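Local structure of putative oxidoreductase YfjR (Streptomyces aurantiacus, 4OQZ) at residues 20-26 with 146-151; 83-89 with 109-114; 218-222 with 277-282; 183-187 with 197-201; 92-96 with 168-172. The protein acts as an imine reductase, probably using NADPH to reduce imines to amines, and belongs to the HIBADH-related family of Rossmann-fold oxidoreductases. All coordinates share one frame; numbering follows the deposited sequence.

Contact 1 of 5, residues 20-26 with 146-151; sequences AYLDRGY and AALEVI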
# COMPACT_ATOMS: atom_id res chain seq x y z
N ALA A 20 -1.43 -22.76 -21.57
CA ALA A 20 -2.71 -22.97 -20.90
C ALA A 20 -3.75 -23.44 -21.94
O ALA A 20 -4.46 -24.42 -21.68
CB ALA A 20 -3.17 -21.68 -20.25
N TYR A 21 -3.76 -22.82 -23.15
CA TYR A 21 -4.64 -23.28 -24.22
C TYR A 21 -4.31 -24.70 -24.69
O TYR A 21 -5.22 -25.52 -24.82
CB TYR A 21 -4.71 -22.28 -25.40
CG TYR A 21 -5.60 -21.09 -25.12
CD1 TYR A 21 -6.98 -21.23 -25.05
CD2 TYR A 21 -5.06 -19.82 -24.95
CE1 TYR A 21 -7.81 -20.13 -24.78
CE2 TYR A 21 -5.87 -18.72 -24.68
CZ TYR A 21 -7.25 -18.88 -24.58
OH TYR A 21 -8.05 -17.79 -24.33
N LEU A 22 -3.01 -25.03 -24.87
CA LEU A 22 -2.60 -26.38 -25.25
C LEU A 22 -2.96 -27.41 -24.16
O LEU A 22 -3.44 -28.50 -24.48
CB LEU A 22 -1.09 -26.43 -25.55
CG LEU A 22 -0.57 -25.70 -26.79
CD1 LEU A 22 0.95 -25.59 -26.74
CD2 LEU A 22 -1.03 -26.37 -28.07
N ASP A 23 -2.79 -27.04 -22.87
CA ASP A 23 -3.13 -27.88 -21.71
C ASP A 23 -4.62 -28.25 -21.66
O ASP A 23 -4.97 -29.28 -21.10
CB ASP A 23 -2.78 -27.16 -20.39
CG ASP A 23 -1.32 -27.13 -19.99
OD1 ASP A 23 -0.54 -27.99 -20.48
OD2 ASP A 23 -0.96 -26.28 -19.13
N ARG A 24 -5.48 -27.35 -22.20
CA ARG A 24 -6.93 -27.53 -22.24
C ARG A 24 -7.46 -28.17 -23.54
O ARG A 24 -8.67 -28.30 -23.70
CB ARG A 24 -7.64 -26.23 -21.90
CG ARG A 24 -8.02 -26.19 -20.43
CD ARG A 24 -7.67 -24.86 -19.79
NE ARG A 24 -7.54 -24.99 -18.33
CZ ARG A 24 -6.99 -24.08 -17.54
NH1 ARG A 24 -6.50 -22.96 -18.05
NH2 ARG A 24 -6.91 -24.29 -16.23
N GLY A 25 -6.55 -28.63 -24.40
CA GLY A 25 -6.88 -29.31 -25.64
C GLY A 25 -7.16 -28.40 -26.82
O GLY A 25 -7.70 -28.86 -27.83
N TYR A 26 -6.80 -27.11 -26.71
CA TYR A 26 -7.06 -26.18 -27.82
C TYR A 26 -6.06 -26.37 -28.95
O TYR A 26 -4.86 -26.51 -28.72
CB TYR A 26 -6.99 -24.72 -27.36
CG TYR A 26 -8.20 -24.22 -26.61
CD1 TYR A 26 -8.40 -24.54 -25.26
CD2 TYR A 26 -9.07 -23.31 -27.19
CE1 TYR A 26 -9.48 -24.03 -24.55
CE2 TYR A 26 -10.15 -22.78 -26.48
CZ TYR A 26 -10.36 -23.16 -25.16
OH TYR A 26 -11.44 -22.67 -24.47
N ALA A 146 -15.79 -18.51 -21.88
CA ALA A 146 -15.18 -19.82 -21.56
C ALA A 146 -13.71 -19.88 -22.03
O ALA A 146 -12.88 -20.42 -21.30
CB ALA A 146 -15.97 -20.97 -22.18
N ALA A 147 -13.39 -19.29 -23.20
CA ALA A 147 -12.03 -19.23 -23.74
C ALA A 147 -11.16 -18.24 -22.97
O ALA A 147 -10.00 -18.53 -22.73
CB ALA A 147 -12.06 -18.87 -25.21
N LEU A 148 -11.71 -17.10 -22.54
CA LEU A 148 -10.95 -16.12 -21.75
C LEU A 148 -10.70 -16.66 -20.34
O LEU A 148 -9.70 -16.27 -19.72
CB LEU A 148 -11.70 -14.77 -21.69
CG LEU A 148 -12.09 -14.18 -23.04
CD1 LEU A 148 -13.10 -13.08 -22.85
CD2 LEU A 148 -10.86 -13.75 -23.84
N GLU A 149 -11.54 -17.62 -19.87
CA GLU A 149 -11.37 -18.27 -18.56
C GLU A 149 -10.12 -19.18 -18.55
O GLU A 149 -9.66 -19.60 -17.47
CB GLU A 149 -12.61 -19.06 -18.15
CG GLU A 149 -13.76 -18.16 -17.71
CD GLU A 149 -15.04 -18.88 -17.35
OE1 GLU A 149 -15.20 -20.08 -17.70
OE2 GLU A 149 -15.90 -18.24 -16.71
N VAL A 150 -9.57 -19.47 -19.74
CA VAL A 150 -8.36 -20.28 -19.88
C VAL A 150 -7.19 -19.40 -19.44
O VAL A 150 -6.32 -19.91 -18.72
CB VAL A 150 -8.19 -20.89 -21.29
CG1 VAL A 150 -6.86 -21.63 -21.43
CG2 VAL A 150 -9.35 -21.82 -21.62
N ILE A 151 -7.20 -18.09 -19.81
CA ILE A 151 -6.18 -17.10 -19.41
C ILE A 151 -6.16 -16.94 -17.88
O ILE A 151 -5.12 -17.16 -17.27
CB ILE A 151 -6.34 -15.74 -20.17
CG1 ILE A 151 -6.01 -15.92 -21.67
CG2 ILE A 151 -5.47 -14.64 -19.54
CD1 ILE A 151 -6.81 -14.89 -22.61
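The Y21 ring receives V150 on one face: CG1 lies 3.8 Å from the ring centroid and 19° off the normal, a CH-pi contact displaced toward the rim. At the edge of the same ring, in its plane, sits CD1 of Y26. The Y26 ring in turn has CD1 of Y21 over its centre on one face and CB of R24 at its edge. V150 meets both tyrosines with different methyls. CG1, anti to the backbone N (chi1 175°), covers Y21, while CG2 reaches CE1 of Y26 at 3.7 Å. These contacts hold helix 12-23 beside helix 138-151 in the Rossmann-fold domain, and both Y21 and I151 also rest on I63 of strand 61-64. Helix 12-23 stops here in a Schellman motif, with Y26 N bonded to Y21 O and G25 N to L22 O, and this reversal brings Y26 back alongside Y21. The polar end of Y21 is used as well: OH donates to A147 O over 2.6 Å, coming from above the carbonyl plane. V150 N binds the same oxygen from the opposite face, so A147 O is gripped twice. CD1 of I151 lies 3.6 Å from Y21 OH and adds an apolar neighbour to this bond. At the solvent-exposed end of the contact, R24 passes V150 in the opposite direction, its CD 3.7 Å from V150 CG1, and its guanidinium NH2 is hydrogen-bonded to G126 O.

Contact 2 of 5, residues 83-89 with 109-114; sequences VAGRVLV and LGGTHL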
# COMPACT_ATOMS: atom_id res chain seq x y z
N VAL A 83 -8.80 -9.14 -40.41
CA VAL A 83 -9.45 -8.60 -39.21
C VAL A 83 -10.98 -8.80 -39.25
O VAL A 83 -11.56 -9.08 -38.21
CB VAL A 83 -9.02 -7.13 -38.90
CG1 VAL A 83 -9.62 -6.63 -37.59
CG2 VAL A 83 -7.49 -7.01 -38.84
N ALA A 84 -11.61 -8.69 -40.45
CA ALA A 84 -13.07 -8.83 -40.61
C ALA A 84 -13.68 -10.15 -40.06
O ALA A 84 -13.19 -11.24 -40.37
CB ALA A 84 -13.48 -8.60 -42.07
N GLY A 85 -14.74 -10.00 -39.26
CA GLY A 85 -15.46 -11.10 -38.62
C GLY A 85 -14.69 -11.81 -37.51
O GLY A 85 -14.98 -12.97 -37.19
N ARG A 86 -13.68 -11.13 -36.94
CA ARG A 86 -12.86 -11.72 -35.88
C ARG A 86 -12.93 -10.93 -34.61
O ARG A 86 -13.10 -9.70 -34.64
CB ARG A 86 -11.39 -11.88 -36.32
CG ARG A 86 -11.23 -12.33 -37.76
CD ARG A 86 -10.20 -13.41 -37.92
NE ARG A 86 -10.83 -14.72 -38.06
CZ ARG A 86 -11.18 -15.27 -39.22
NH1 ARG A 86 -10.97 -14.62 -40.36
NH2 ARG A 86 -11.74 -16.47 -39.25
N VAL A 87 -12.80 -11.64 -33.47
CA VAL A 87 -12.78 -11.06 -32.14
C VAL A 87 -11.33 -10.99 -31.70
O VAL A 87 -10.66 -12.02 -31.60
CB VAL A 87 -13.70 -11.78 -31.11
CG1 VAL A 87 -13.65 -11.10 -29.74
CG2 VAL A 87 -15.15 -11.82 -31.61
N LEU A 88 -10.82 -9.75 -31.54
CA LEU A 88 -9.44 -9.47 -31.14
C LEU A 88 -9.38 -9.03 -29.66
O LEU A 88 -9.92 -7.98 -29.28
CB LEU A 88 -8.80 -8.41 -32.05
CG LEU A 88 -8.07 -8.92 -33.28
CD1 LEU A 88 -9.04 -9.40 -34.37
CD2 LEU A 88 -7.24 -7.80 -33.88
N VAL A 89 -8.77 -9.87 -28.83
CA VAL A 89 -8.66 -9.64 -27.39
C VAL A 89 -7.28 -9.06 -27.14
O VAL A 89 -6.27 -9.78 -27.26
CB VAL A 89 -8.92 -10.93 -26.56
CG1 VAL A 89 -9.05 -10.58 -25.08
CG2 VAL A 89 -10.17 -11.65 -27.05
N LEU A 109 -12.17 -2.01 -39.44
CA LEU A 109 -11.75 -3.19 -40.19
C LEU A 109 -12.75 -4.37 -40.14
O LEU A 109 -12.46 -5.44 -40.68
CB LEU A 109 -10.35 -3.64 -39.72
CG LEU A 109 -9.15 -2.83 -40.26
CD1 LEU A 109 -7.87 -3.24 -39.53
CD2 LEU A 109 -8.98 -3.00 -41.78
N GLY A 110 -13.91 -4.16 -39.53
CA GLY A 110 -14.98 -5.15 -39.45
C GLY A 110 -14.80 -6.26 -38.44
O GLY A 110 -15.40 -7.33 -38.57
N GLY A 111 -13.98 -6.00 -37.43
CA GLY A 111 -13.72 -6.96 -36.36
C GLY A 111 -14.14 -6.39 -35.02
O GLY A 111 -14.49 -5.21 -34.95
N THR A 112 -14.10 -7.20 -33.94
CA THR A 112 -14.45 -6.67 -32.62
C THR A 112 -13.27 -6.70 -31.67
O THR A 112 -12.54 -7.70 -31.62
CB THR A 112 -15.79 -7.21 -32.03
OG1 THR A 112 -15.57 -8.43 -31.33
CG2 THR A 112 -16.90 -7.35 -33.05
N HIS A 113 -13.08 -5.60 -30.92
CA HIS A 113 -12.00 -5.43 -29.95
C HIS A 113 -12.49 -5.55 -28.51
O HIS A 113 -13.39 -4.82 -28.07
CB HIS A 113 -11.30 -4.07 -30.19
CG HIS A 113 -10.25 -3.71 -29.17
ND1 HIS A 113 -8.91 -3.86 -29.44
CD2 HIS A 113 -10.39 -3.14 -27.95
CE1 HIS A 113 -8.28 -3.42 -28.37
NE2 HIS A 113 -9.13 -2.98 -27.45
N LEU A 114 -11.86 -6.47 -27.76
CA LEU A 114 -12.12 -6.66 -26.35
C LEU A 114 -10.84 -6.20 -25.66
O LEU A 114 -9.75 -6.63 -26.04
CB LEU A 114 -12.39 -8.15 -25.99
CG LEU A 114 -13.80 -8.70 -26.29
CD1 LEU A 114 -13.89 -10.16 -25.89
CD2 LEU A 114 -14.89 -7.91 -25.57
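T112 O takes a 2.7 Å hydrogen bond from L88 N, nearly straight at hydrogen (167°) and almost in line with the C=O bond, and V87 CA adds a CH...O contact at 3.4 Å. The ladder continues on either side of it. R86 O receives T112 N in the carbonyl plane at 2.8 Å, and L88 O receives L114 N at 2.9 Å. This is the register of parallel strands 87-90 and 112-119, which helix 96-108 joins as a beta-alpha-beta crossover of the Rossmann domain. Before the strands begin, two glycines with positive phi shape the chain: G85 in a type II turn from V83 to R86, and G110 at the Schellman end of helix 96-108. They meet where G85 N donates to G110 O. G111 follows with its CA 3.3 Å from R86 O; a beta carbon there would run into V83 O and crowd R86 O. V87, V89, T112 and L114 share the sheet face that packs on helix 138-151, and CD1 of L114 reaches across to V87 CG1 at 4.0 Å. On the other face H113 lies against helix 96-108 and bonds T115 through NE2. Main-chain amides thus supply the polar grip and aliphatic groups most of the filling, whereas T112 OG1, 3.4 Å from V87 CG2, is buried with no polar partner in the model, probably at some energetic cost.

Contact 3 of 5, residues 218-222 with 277-282; sequences YAARI and SFSSVI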
# COMPACT_ATOMS: atom_id res chain seq x y z
N TYR A 218 -13.27 5.23 4.67
CA TYR A 218 -13.07 6.45 3.91
C TYR A 218 -13.88 6.59 2.64
O TYR A 218 -14.29 7.71 2.33
CB TYR A 218 -11.60 6.82 3.75
CG TYR A 218 -11.01 7.33 5.05
CD1 TYR A 218 -10.24 6.51 5.86
CD2 TYR A 218 -11.23 8.64 5.47
CE1 TYR A 218 -9.73 6.96 7.08
CE2 TYR A 218 -10.72 9.11 6.68
CZ TYR A 218 -9.96 8.27 7.48
OH TYR A 218 -9.47 8.71 8.68
N ALA A 219 -14.16 5.48 1.91
CA ALA A 219 -14.96 5.50 0.68
C ALA A 219 -16.31 6.15 0.89
O ALA A 219 -16.72 6.95 0.06
CB ALA A 219 -15.17 4.09 0.15
N ALA A 220 -17.01 5.77 1.98
CA ALA A 220 -18.35 6.27 2.32
C ALA A 220 -18.36 7.77 2.58
O ALA A 220 -19.30 8.45 2.18
CB ALA A 220 -18.89 5.53 3.54
N ARG A 221 -17.31 8.28 3.24
CA ARG A 221 -17.19 9.69 3.59
C ARG A 221 -16.86 10.55 2.37
O ARG A 221 -17.39 11.65 2.26
CB ARG A 221 -16.14 9.88 4.70
CG ARG A 221 -16.33 9.01 5.95
CD ARG A 221 -15.10 9.00 6.84
NE ARG A 221 -15.00 10.23 7.63
CZ ARG A 221 -14.27 11.28 7.28
NH1 ARG A 221 -13.56 11.27 6.16
NH2 ARG A 221 -14.26 12.36 8.05
N ILE A 222 -15.97 10.06 1.45
CA ILE A 222 -15.58 10.79 0.23
C ILE A 222 -16.80 10.95 -0.70
O ILE A 222 -17.07 12.05 -1.20
CB ILE A 222 -14.39 10.11 -0.53
CG1 ILE A 222 -13.14 9.98 0.36
CG2 ILE A 222 -14.07 10.87 -1.82
CD1 ILE A 222 -12.18 8.71 0.02
N SER A 277 -9.70 16.35 7.42
CA SER A 277 -9.21 14.97 7.35
C SER A 277 -8.08 14.88 6.34
O SER A 277 -8.09 15.62 5.35
CB SER A 277 -10.31 14.00 6.95
OG SER A 277 -9.80 12.67 6.82
N PHE A 278 -7.17 13.93 6.54
CA PHE A 278 -6.08 13.68 5.59
C PHE A 278 -6.61 13.27 4.19
O PHE A 278 -5.90 13.34 3.20
CB PHE A 278 -5.02 12.75 6.19
CG PHE A 278 -5.21 11.27 5.97
CD1 PHE A 278 -4.26 10.52 5.28
CD2 PHE A 278 -6.29 10.60 6.54
CE1 PHE A 278 -4.41 9.15 5.12
CE2 PHE A 278 -6.47 9.24 6.35
CZ PHE A 278 -5.51 8.50 5.67
N SER A 279 -7.90 12.92 4.11
CA SER A 279 -8.62 12.62 2.88
C SER A 279 -8.82 13.91 2.05
O SER A 279 -8.98 13.85 0.83
CB SER A 279 -9.98 12.03 3.22
OG SER A 279 -10.67 11.61 2.05
N SER A 280 -8.81 15.09 2.72
CA SER A 280 -9.02 16.37 2.05
C SER A 280 -8.08 16.62 0.86
O SER A 280 -8.47 17.34 -0.05
CB SER A 280 -8.99 17.53 3.03
OG SER A 280 -9.09 18.77 2.35
N VAL A 281 -6.91 15.98 0.81
CA VAL A 281 -6.01 16.18 -0.32
C VAL A 281 -6.60 15.74 -1.68
O VAL A 281 -6.19 16.28 -2.70
CB VAL A 281 -4.53 15.79 -0.10
CG1 VAL A 281 -3.64 17.01 -0.14
CG2 VAL A 281 -4.33 15.00 1.18
N ILE A 282 -7.58 14.80 -1.69
CA ILE A 282 -8.25 14.35 -2.93
C ILE A 282 -8.74 15.55 -3.77
O ILE A 282 -8.52 15.57 -4.98
CB ILE A 282 -9.41 13.34 -2.66
CG1 ILE A 282 -8.87 12.01 -2.10
CG2 ILE A 282 -10.24 13.08 -3.93
CD1 ILE A 282 -9.88 11.16 -1.46
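In the C-terminal helical domain, helix 211-224 packs against the irregular segment that leads into helix 282-285, beside the second subunit. The central feature is a T-shaped aromatic pair: the edge of F278 points at the face of Y218, centroids 5.5 Å apart and planes at 89°. CE2 makes the approach, lying 3.8 Å from CZ of Y218. W184 of the second subunit meets both rings, so the pair belongs to an aromatic cluster shared across the dimer. The phenol oxygen of Y218 and OG of S277 are each hydrogen-bonded to D232 OD1, which links the two segments through a common carboxylate, and D232 OD2 also binds F278 N. A leucine in place of Y218 would probably leave the F278 edge without its aromatic face and D232 OD1 without one of its hydroxyl partners. Farther along the helix the contact passes to I222, which meets a hydroxyl and a methyl. S279, with OG anti to the backbone N (chi1 -175°), lays that oxygen 3.4 Å from CG1 of I222. The side chains of I222 and I282 cross at about a right angle, their CD1 methyls meeting at 3.7 Å.

Contact 4 of 5, residues 183-187 with 197-201; sequences YWQAV and AADIA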
# COMPACT_ATOMS: atom_id res chain seq x y z
N TYR A 183 7.30 -0.83 0.71
CA TYR A 183 7.99 -2.01 1.25
C TYR A 183 9.49 -1.89 1.00
O TYR A 183 10.27 -2.13 1.92
CB TYR A 183 7.40 -3.35 0.75
CG TYR A 183 8.07 -4.56 1.38
CD1 TYR A 183 8.23 -4.66 2.76
CD2 TYR A 183 8.57 -5.59 0.59
CE1 TYR A 183 8.83 -5.76 3.34
CE2 TYR A 183 9.23 -6.68 1.16
CZ TYR A 183 9.37 -6.76 2.54
OH TYR A 183 9.98 -7.82 3.14
N TRP A 184 9.93 -1.41 -0.19
CA TRP A 184 11.38 -1.26 -0.44
C TRP A 184 11.93 -0.21 0.51
O TRP A 184 13.00 -0.40 1.06
CB TRP A 184 11.72 -0.87 -1.89
CG TRP A 184 11.29 -1.77 -3.02
CD1 TRP A 184 11.25 -1.43 -4.34
CD2 TRP A 184 10.95 -3.17 -2.96
NE1 TRP A 184 10.82 -2.49 -5.10
CE2 TRP A 184 10.65 -3.58 -4.28
CE3 TRP A 184 10.80 -4.10 -1.92
CZ2 TRP A 184 10.24 -4.88 -4.59
CZ3 TRP A 184 10.41 -5.39 -2.23
CH2 TRP A 184 10.13 -5.77 -3.55
N GLN A 185 11.13 0.85 0.80
CA GLN A 185 11.50 1.86 1.78
C GLN A 185 11.62 1.32 3.23
O GLN A 185 12.53 1.72 3.96
CB GLN A 185 10.53 3.04 1.72
CG GLN A 185 10.95 4.21 2.59
CD GLN A 185 12.06 5.03 2.01
OE1 GLN A 185 12.11 5.28 0.80
NE2 GLN A 185 12.97 5.47 2.86
N ALA A 186 10.71 0.41 3.62
CA ALA A 186 10.66 -0.23 4.94
C ALA A 186 11.88 -1.13 5.11
O ALA A 186 12.54 -1.09 6.16
CB ALA A 186 9.38 -1.07 5.05
N VAL A 187 12.17 -1.95 4.09
CA VAL A 187 13.36 -2.85 4.05
C VAL A 187 14.62 -2.06 4.25
O VAL A 187 15.42 -2.41 5.14
CB VAL A 187 13.38 -3.81 2.83
CG1 VAL A 187 14.68 -4.62 2.75
CG2 VAL A 187 12.20 -4.78 2.90
N ALA A 197 14.40 -8.32 5.76
CA ALA A 197 13.14 -8.16 5.06
C ALA A 197 12.08 -9.16 5.58
O ALA A 197 10.91 -8.79 5.71
CB ALA A 197 13.36 -8.32 3.56
N ALA A 198 12.50 -10.41 5.88
CA ALA A 198 11.62 -11.46 6.42
C ALA A 198 11.20 -11.18 7.87
O ALA A 198 10.25 -11.79 8.35
CB ALA A 198 12.31 -12.82 6.32
N ASP A 199 11.95 -10.31 8.57
CA ASP A 199 11.71 -9.92 9.94
C ASP A 199 10.49 -8.99 9.96
O ASP A 199 9.60 -9.14 10.79
CB ASP A 199 12.93 -9.14 10.50
CG ASP A 199 14.14 -9.95 10.94
OD1 ASP A 199 14.35 -11.04 10.38
OD2 ASP A 199 14.92 -9.45 11.77
N ILE A 200 10.45 -8.04 9.01
CA ILE A 200 9.38 -7.05 8.87
C ILE A 200 8.26 -7.55 7.96
O ILE A 200 7.15 -7.03 8.03
CB ILE A 200 9.94 -5.64 8.49
CG1 ILE A 200 10.50 -5.58 7.05
CG2 ILE A 200 10.94 -5.13 9.55
CD1 ILE A 200 10.91 -4.17 6.62
N ALA A 201 8.52 -8.59 7.14
CA ALA A 201 7.47 -9.15 6.26
C ALA A 201 6.11 -9.40 6.96
O ALA A 201 5.08 -9.03 6.39
CB ALA A 201 7.95 -10.42 5.56
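I200 of helix 197-209 is the main bump pressed against the long helix 163-191, where it lies over A186 and V187. The two helices belong to the C-terminal helical domain and meet steeply: the short segments make an angle of 120° and their axes stay 10.3 Å apart, a spacing bridged mainly by I200 and Y183. In I200, CG1 stands between the backbone N and the carbonyl carbon (chi1 70°), which turns CD1 onto the other helix, 3.5 Å from A186 O and 3.8 Å from A186 CB. CG1 of the same residue lies at the edge of the Y183 ring. Over one face of that ring sits V187 CG2, a neighbour on the same helix, which also touches A197 CB at 3.8 Å. The small A197 thereby fits a hollow between V187 and the phenol oxygen. Helix 197-209 starts here against the second subunit, with A197 N and A198 N bonded to the carboxylate of D223 of that chain, while V187 packs on its I222. Within the contact, the single hydrogen bond runs from Y183 OH to A197 O at 2.9 Å, with the donor well above the carbonyl plane and an angle of 108° at the oxygen.

Contact 5 of 5, residues 92-96 with 168-172; sequences SSDTP and MYQLN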
# COMPACT_ATOMS: atom_id res chain seq x y z
N SER A 92 -2.46 -6.27 -24.06
CA SER A 92 -1.32 -5.36 -23.88
C SER A 92 -1.72 -4.18 -22.99
O SER A 92 -2.53 -3.33 -23.39
CB SER A 92 -0.81 -4.86 -25.23
OG SER A 92 -0.88 -5.86 -26.22
N SER A 93 -1.15 -4.14 -21.76
CA SER A 93 -1.41 -3.12 -20.75
C SER A 93 -0.89 -1.72 -21.14
O SER A 93 0.31 -1.44 -21.07
CB SER A 93 -0.82 -3.55 -19.41
OG SER A 93 0.58 -3.37 -19.35
N ASP A 94 -1.80 -0.86 -21.57
CA ASP A 94 -1.48 0.52 -21.95
C ASP A 94 -2.63 1.42 -21.44
O ASP A 94 -3.50 0.93 -20.71
CB ASP A 94 -1.25 0.61 -23.47
CG ASP A 94 -0.41 1.77 -23.98
OD1 ASP A 94 -0.31 2.79 -23.26
OD2 ASP A 94 0.08 1.69 -25.13
N THR A 95 -2.62 2.71 -21.77
CA THR A 95 -3.61 3.69 -21.31
C THR A 95 -5.03 3.50 -21.86
O THR A 95 -5.17 3.01 -22.98
CB THR A 95 -3.13 5.12 -21.63
OG1 THR A 95 -3.18 5.34 -23.04
CG2 THR A 95 -1.78 5.44 -21.05
N PRO A 96 -6.08 4.00 -21.13
CA PRO A 96 -7.46 3.94 -21.66
C PRO A 96 -7.65 4.62 -23.01
O PRO A 96 -8.44 4.15 -23.81
CB PRO A 96 -8.29 4.63 -20.58
CG PRO A 96 -7.49 4.54 -19.35
CD PRO A 96 -6.06 4.60 -19.78
N MET A 168 -9.19 0.30 -15.11
CA MET A 168 -9.13 -0.65 -13.97
C MET A 168 -7.74 -1.21 -13.77
O MET A 168 -7.25 -1.29 -12.62
CB MET A 168 -10.15 -1.77 -14.19
CG MET A 168 -11.25 -1.86 -13.11
SD MET A 168 -12.03 -0.38 -12.43
CE MET A 168 -12.59 0.33 -13.85
N TYR A 169 -7.07 -1.55 -14.90
CA TYR A 169 -5.70 -2.01 -14.85
C TYR A 169 -4.78 -0.94 -14.23
O TYR A 169 -4.04 -1.27 -13.29
CB TYR A 169 -5.20 -2.47 -16.25
CG TYR A 169 -3.87 -3.19 -16.17
CD1 TYR A 169 -3.80 -4.53 -15.81
CD2 TYR A 169 -2.67 -2.50 -16.34
CE1 TYR A 169 -2.57 -5.19 -15.70
CE2 TYR A 169 -1.44 -3.13 -16.20
CZ TYR A 169 -1.39 -4.48 -15.91
OH TYR A 169 -0.18 -5.11 -15.79
N GLN A 170 -4.89 0.34 -14.68
CA GLN A 170 -4.08 1.44 -14.14
C GLN A 170 -4.36 1.70 -12.66
O GLN A 170 -3.43 1.94 -11.89
CB GLN A 170 -4.19 2.73 -14.97
CG GLN A 170 -3.85 2.59 -16.47
CD GLN A 170 -2.47 2.06 -16.76
OE1 GLN A 170 -1.52 2.23 -16.00
NE2 GLN A 170 -2.33 1.39 -17.88
N LEU A 171 -5.64 1.58 -12.26
CA LEU A 171 -6.13 1.78 -10.89
C LEU A 171 -5.44 0.78 -9.99
O LEU A 171 -5.00 1.14 -8.89
CB LEU A 171 -7.66 1.63 -10.84
CG LEU A 171 -8.55 2.85 -10.52
CD1 LEU A 171 -7.82 4.20 -10.65
CD2 LEU A 171 -9.80 2.84 -11.36
N ASN A 172 -5.25 -0.45 -10.48
CA ASN A 172 -4.52 -1.49 -9.78
C ASN A 172 -3.02 -1.11 -9.61
O ASN A 172 -2.46 -1.27 -8.53
CB ASN A 172 -4.63 -2.82 -10.54
CG ASN A 172 -4.06 -3.98 -9.79
OD1 ASN A 172 -2.86 -4.26 -9.80
ND2 ASN A 172 -4.92 -4.67 -9.07
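The loop 92-96 runs past one side of helix 163-191, with S93 CA 7.4 Å from Y169 CA and T95 CA 7.5 Å from Q170 CA. It connects strand 87-90 to helix 96-108 of the Rossmann domain, and T95 is the N-cap of that helix, its OG1 bonded to K98 N. The contact therefore ties the Rossmann domain to the long helix 163-191 of the C-terminal helical part. From that helix Y169, its CG anti to the backbone N (chi1 -170°), sets its ring beside the loop. S93 CB comes close to the ring obliquely, 3.3 Å from CE2, and S93 OG lies 3.7 Å from the same carbon. L119 of strand 112-119 also touches Y169. An alanine in place of Y169 is likely to open a gap beside S93 CB and L119 and let the loop shift against the helix. A bend at chi2 (-58°) turns the Q170 amide back to the loop, where NE2 makes a weak 3.1 Å bond to D94 O. The second subunit closes in from outside: its H243 packs on D94, and its T247 on T95, P96 and Q170. This is consistent with the family's cleft between the Rossmann domain of one chain and the helical domain of the other. Within the loop, the D94 carboxylate folds back on the main chain: OD1 accepts T95 N at 2.8 Å, on the anti side and 30° out of the carboxylate plane.

Overall arrangement
From the N terminus, residues 20-26 open contact 1, which closes only at 146-151 and so spans nearly the whole Rossmann domain. Contact 2 (83-89 with 109-114) opens and closes within that span, and the two touch where L148 packs on V89 and L114. Contact 5 starts at 92-96, directly after the first strand of contact 2, and closes at 168-172; it crosses both earlier loops and joins the Rossmann domain to helix 163-191. Farther along that helix, contact 4 makes a short closure to 197-201. Contact 3 then ties helix 211-224 to the segment before the last helix, 282-285, its centre about 28 Å from that of contact 4. Contacts 3, 4 and 5 all touch the second subunit.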